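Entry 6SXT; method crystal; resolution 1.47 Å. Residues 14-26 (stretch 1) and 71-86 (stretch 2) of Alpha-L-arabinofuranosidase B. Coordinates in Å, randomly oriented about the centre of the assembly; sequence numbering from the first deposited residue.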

# COMPACT_ATOMS: atom_id res chain seq x y z
N PRO A 14 -22.37 -14.44 7.34
CA PRO A 14 -21.78 -14.53 5.99
C PRO A 14 -21.13 -13.20 5.57
O PRO A 14 -21.47 -12.11 6.02
CB PRO A 14 -22.98 -14.77 5.08
CG PRO A 14 -24.11 -14.10 5.84
CD PRO A 14 -23.84 -14.45 7.29
N CYS A 15 -20.13 -13.32 4.69
CA CYS A 15 -19.53 -12.14 4.05
C CYS A 15 -20.59 -11.37 3.28
O CYS A 15 -21.42 -11.98 2.53
CB CYS A 15 -18.43 -12.53 3.08
SG CYS A 15 -17.06 -13.35 3.94
N VAL A 16 -20.55 -10.06 3.41
CA VAL A 16 -21.32 -9.14 2.56
C VAL A 16 -20.41 -8.29 1.68
O VAL A 16 -20.91 -7.55 0.84
CB VAL A 16 -22.26 -8.28 3.40
CG1 VAL A 16 -23.31 -9.19 4.03
CG2 VAL A 16 -21.51 -7.44 4.43
N ALA A 17 -19.10 -8.37 1.89
CA ALA A 17 -18.12 -7.74 0.99
C ALA A 17 -16.86 -8.56 1.14
O ALA A 17 -16.48 -8.87 2.29
CB ALA A 17 -17.91 -6.29 1.36
N ALA A 18 -16.21 -8.88 0.05
CA ALA A 18 -15.04 -9.79 0.10
C ALA A 18 -14.05 -9.30 -0.95
O ALA A 18 -14.36 -9.33 -2.16
CB ALA A 18 -15.48 -11.21 -0.18
N HIS A 19 -12.92 -8.82 -0.51
CA HIS A 19 -11.99 -8.06 -1.39
C HIS A 19 -10.59 -8.67 -1.32
O HIS A 19 -10.02 -8.79 -0.22
CB HIS A 19 -11.89 -6.65 -0.88
CG HIS A 19 -13.16 -5.89 -0.92
ND1 HIS A 19 -13.72 -5.35 0.23
CD2 HIS A 19 -13.96 -5.59 -1.94
CE1 HIS A 19 -14.84 -4.72 -0.10
NE2 HIS A 19 -15.03 -4.82 -1.43
N SER A 20 -10.00 -9.03 -2.45
CA SER A 20 -8.60 -9.49 -2.46
C SER A 20 -8.04 -9.37 -3.86
O SER A 20 -8.72 -9.78 -4.82
CB SER A 20 -8.46 -10.95 -2.00
OG SER A 20 -7.08 -11.30 -2.03
N THR A 21 -6.80 -8.91 -3.96
CA THR A 21 -6.05 -8.93 -5.21
C THR A 21 -5.18 -10.17 -5.29
O THR A 21 -4.59 -10.39 -6.34
CB THR A 21 -5.28 -7.63 -5.42
OG1 THR A 21 -4.39 -7.48 -4.30
CG2 THR A 21 -6.19 -6.44 -5.55
N THR A 22 -5.05 -10.92 -4.21
CA THR A 22 -4.18 -12.11 -4.17
C THR A 22 -4.94 -13.39 -4.49
O THR A 22 -4.32 -14.28 -5.08
CB THR A 22 -3.39 -12.20 -2.88
OG1 THR A 22 -4.33 -12.40 -1.84
CG2 THR A 22 -2.54 -10.96 -2.66
N ARG A 23 -6.16 -13.55 -3.99
CA ARG A 23 -6.83 -14.87 -4.08
C ARG A 23 -8.34 -14.77 -3.98
O ARG A 23 -8.91 -13.81 -3.44
CB ARG A 23 -6.29 -15.81 -3.02
CG ARG A 23 -6.58 -15.39 -1.58
CD ARG A 23 -6.21 -16.53 -0.65
NE ARG A 23 -6.48 -16.23 0.74
CZ ARG A 23 -6.92 -17.14 1.61
NH1 ARG A 23 -7.14 -18.40 1.26
NH2 ARG A 23 -7.14 -16.76 2.85
N ALA A 24 -8.99 -15.81 -4.49
CA ALA A 24 -10.40 -16.04 -4.21
C ALA A 24 -10.62 -16.30 -2.73
O ALA A 24 -9.79 -17.01 -2.09
CB ALA A 24 -10.86 -17.25 -5.03
N LEU A 25 -11.73 -15.80 -2.19
CA LEU A 25 -12.05 -15.98 -0.77
C LEU A 25 -13.22 -16.94 -0.59
O LEU A 25 -13.65 -17.17 0.56
CB LEU A 25 -12.31 -14.61 -0.16
CG LEU A 25 -11.10 -13.69 -0.19
CD1 LEU A 25 -11.47 -12.31 0.29
CD2 LEU A 25 -9.94 -14.25 0.60
N TYR A 26 -13.78 -17.42 -1.69
CA TYR A 26 -14.77 -18.54 -1.72
C TYR A 26 -14.17 -19.65 -2.55
O TYR A 26 -13.63 -19.38 -3.61
CB TYR A 26 -16.08 -18.09 -2.38
CG TYR A 26 -16.86 -16.99 -1.70
CD1 TYR A 26 -16.54 -15.67 -1.88
CD2 TYR A 26 -18.00 -17.30 -0.98
CE1 TYR A 26 -17.29 -14.67 -1.31
CE2 TYR A 26 -18.76 -16.30 -0.39
CZ TYR A 26 -18.40 -14.98 -0.56
OH TYR A 26 -19.16 -13.99 -0.01
N LEU A 71 -2.05 0.61 -12.64
CA LEU A 71 -2.80 0.99 -11.44
C LEU A 71 -3.90 -0.05 -11.24
O LEU A 71 -4.42 -0.59 -12.23
CB LEU A 71 -3.45 2.34 -11.68
CG LEU A 71 -2.50 3.51 -11.87
CD1 LEU A 71 -3.26 4.79 -12.19
CD2 LEU A 71 -1.60 3.71 -10.66
N ILE A 72 -4.21 -0.30 -9.98
CA ILE A 72 -5.40 -1.11 -9.60
C ILE A 72 -6.59 -0.16 -9.53
O ILE A 72 -6.66 0.67 -8.64
CB ILE A 72 -5.16 -1.88 -8.31
CG1 ILE A 72 -4.04 -2.89 -8.50
CG2 ILE A 72 -6.43 -2.56 -7.86
CD1 ILE A 72 -3.49 -3.44 -7.18
N THR A 73 -7.49 -0.25 -10.51
CA THR A 73 -8.66 0.65 -10.58
C THR A 73 -9.81 0.14 -9.71
O THR A 73 -10.56 0.97 -9.16
CB THR A 73 -9.12 0.83 -12.02
OG1 THR A 73 -9.18 -0.47 -12.59
CG2 THR A 73 -8.21 1.74 -12.80
N ILE A 74 -10.01 -1.18 -9.61
CA ILE A 74 -11.16 -1.73 -8.90
C ILE A 74 -10.69 -2.96 -8.15
O ILE A 74 -9.98 -3.78 -8.74
CB ILE A 74 -12.33 -2.10 -9.83
CG1 ILE A 74 -12.68 -0.97 -10.81
CG2 ILE A 74 -13.56 -2.56 -9.01
CD1 ILE A 74 -13.76 -1.39 -11.80
N ILE A 75 -11.11 -3.08 -6.90
CA ILE A 75 -11.01 -4.35 -6.16
C ILE A 75 -12.44 -4.86 -6.08
O ILE A 75 -13.28 -4.27 -5.42
CB ILE A 75 -10.36 -4.16 -4.78
CG1 ILE A 75 -8.99 -3.45 -4.87
CG2 ILE A 75 -10.20 -5.50 -4.13
CD1 ILE A 75 -8.57 -2.78 -3.59
N TYR A 76 -12.72 -5.94 -6.78
CA TYR A 76 -14.12 -6.40 -6.89
C TYR A 76 -14.58 -7.08 -5.60
O TYR A 76 -13.78 -7.70 -4.86
CB TYR A 76 -14.27 -7.35 -8.09
CG TYR A 76 -14.10 -6.68 -9.43
CD1 TYR A 76 -15.02 -5.75 -9.88
CD2 TYR A 76 -13.00 -6.94 -10.24
CE1 TYR A 76 -14.86 -5.14 -11.11
CE2 TYR A 76 -12.82 -6.30 -11.46
CZ TYR A 76 -13.77 -5.41 -11.90
OH TYR A 76 -13.64 -4.79 -13.14
N ASP A 77 -15.86 -6.94 -5.30
CA ASP A 77 -16.52 -7.67 -4.21
C ASP A 77 -16.84 -9.07 -4.71
O ASP A 77 -17.71 -9.21 -5.61
CB ASP A 77 -17.75 -6.89 -3.79
CG ASP A 77 -18.64 -7.67 -2.85
OD1 ASP A 77 -18.14 -8.63 -2.20
OD2 ASP A 77 -19.82 -7.31 -2.79
N GLN A 78 -16.24 -10.10 -4.14
CA GLN A 78 -16.45 -11.50 -4.58
C GLN A 78 -17.80 -12.04 -4.08
O GLN A 78 -18.19 -13.14 -4.52
CB GLN A 78 -15.31 -12.40 -4.09
CG GLN A 78 -13.97 -11.91 -4.53
CD GLN A 78 -12.86 -12.77 -3.97
OE1 GLN A 78 -13.11 -13.92 -3.61
NE2 GLN A 78 -11.64 -12.18 -3.84
N SER A 79 -18.49 -11.35 -3.18
CA SER A 79 -19.68 -11.90 -2.46
C SER A 79 -20.91 -11.84 -3.35
O SER A 79 -21.90 -12.51 -2.99
CB SER A 79 -19.92 -11.16 -1.17
OG SER A 79 -20.49 -9.90 -1.42
N GLY A 80 -20.87 -11.04 -4.41
CA GLY A 80 -22.07 -10.87 -5.24
C GLY A 80 -22.94 -9.72 -4.80
O GLY A 80 -23.93 -9.47 -5.47
N ASN A 81 -22.58 -8.99 -3.75
CA ASN A 81 -23.36 -7.83 -3.29
C ASN A 81 -23.07 -6.57 -4.12
O ASN A 81 -23.72 -5.57 -3.87
CB ASN A 81 -23.19 -7.56 -1.81
CG ASN A 81 -23.85 -8.61 -0.92
OD1 ASN A 81 -23.22 -9.49 -0.33
ND2 ASN A 81 -25.15 -8.69 -1.04
N GLY A 82 -22.07 -6.57 -5.00
CA GLY A 82 -21.75 -5.40 -5.81
C GLY A 82 -20.90 -4.37 -5.11
O GLY A 82 -20.75 -3.27 -5.61
N ASN A 83 -20.29 -4.71 -3.95
CA ASN A 83 -19.59 -3.74 -3.10
C ASN A 83 -18.15 -3.52 -3.57
O ASN A 83 -17.21 -3.56 -2.73
CB ASN A 83 -19.67 -4.14 -1.62
CG ASN A 83 -21.11 -4.15 -1.17
OD1 ASN A 83 -21.88 -3.29 -1.65
ND2 ASN A 83 -21.47 -5.03 -0.23
N HIS A 84 -17.94 -3.30 -4.85
CA HIS A 84 -16.59 -3.14 -5.42
C HIS A 84 -15.98 -1.83 -4.91
O HIS A 84 -16.68 -0.81 -4.73
CB HIS A 84 -16.69 -3.10 -6.94
CG HIS A 84 -17.57 -4.15 -7.51
ND1 HIS A 84 -17.43 -5.49 -7.22
CD2 HIS A 84 -18.56 -4.03 -8.43
CE1 HIS A 84 -18.33 -6.16 -7.93
NE2 HIS A 84 -19.07 -5.27 -8.66
N LEU A 85 -14.68 -1.87 -4.63
CA LEU A 85 -13.94 -0.67 -4.20
C LEU A 85 -13.31 0.03 -5.39
O LEU A 85 -12.61 -0.60 -6.20
CB LEU A 85 -12.85 -1.09 -3.21
CG LEU A 85 -13.34 -1.70 -1.93
CD1 LEU A 85 -12.16 -2.15 -1.07
CD2 LEU A 85 -14.18 -0.73 -1.15
N THR A 86 -13.59 1.33 -5.53
CA THR A 86 -13.12 2.18 -6.62
C THR A 86 -12.40 3.41 -6.05
O THR A 86 -12.38 3.66 -4.81
CB THR A 86 -14.29 2.55 -7.56
OG1 THR A 86 -15.22 3.30 -6.79
CG2 THR A 86 -14.90 1.34 -8.23
O HOH W 1 -11.56 -9.28 -4.88

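The two stretches bury 715 Å² between them, and their contact is organised around the turn that follows the strand ending at Ile75. Backbone-to-backbone bonding across it is limited to one hydrogen bond, from Gln78 N to Ala18 O (2.8 Å), which is nearly linear at 169°. The same carbonyl receives a CA-H...O contact from Asp77, with CA 3.4 Å from Ala18 O, at the point where the two chains run closest, Ala18 CA and Asp77 CA being 5.0 Å apart. Ala18 O also lies 3.2 Å from Tyr76 O; both are acceptors, so this approach is not itself a bond.

All five remaining hydrogen bonds between the stretches pair a side chain with a backbone group. Gln78, the residue with the largest area covered by the opposing stretch, uses both ends of its amide: NE2 donates to Arg23 O (3.2 Å) and OE1 accepts from Leu25 N (2.7 Å). An extended chain, with chi2 at 177°, carries the amide to these two groups, so that it bridges backbone positions two residues apart. Asp77 OD1 accepts from Ala18 N (3.0 Å), and within its own stretch also from Ser79 N (2.9 Å) and Ser79 OG (2.8 Å). The carboxylate thus braces the type I turn from Asp77 to Gly80 while holding the neighbouring strand. Asp77 OD2 accepts from Asn83 N (2.9 Å). Asn83 in turn serves stretch 1 twice: its ND2 donates to Val16 O (2.8 Å, with a bent angle of 135°), and its backbone O accepts from His19 NE2 (2.8 Å, 173°). The CA-to-CB bond of His19 points away overall, yet the end of the side chain comes back to reach this carbonyl, which lies at the ring edge.

A water extends the polar network. Water 1 accepts from Ser20 N (2.9 Å) and from Gln78 NE2 (3.1 Å), and lies 2.7 Å from Tyr76 O, linking the two stretches beside the glutamine amide.

Van der Waals packing completes the contact. Leu85 covers one face of the His19 imidazole, its CD1 3.7 Å from the ring centroid and only 5° off the normal, a CH-pi arrangement compatible with the in-plane bond to Asn83. Ile75 CG2 packs 3.8 Å from His19 CB, and Ile75 CG1 lies 4.2 Å from Thr21 CG2. At the C-terminal end of stretch 1, the CA-to-CB bond of Tyr26 points toward the other stretch; Tyr26 OH lies 3.2 Å from Ser79 CB and Tyr26 CE1 4.1 Å from Gln78 CB.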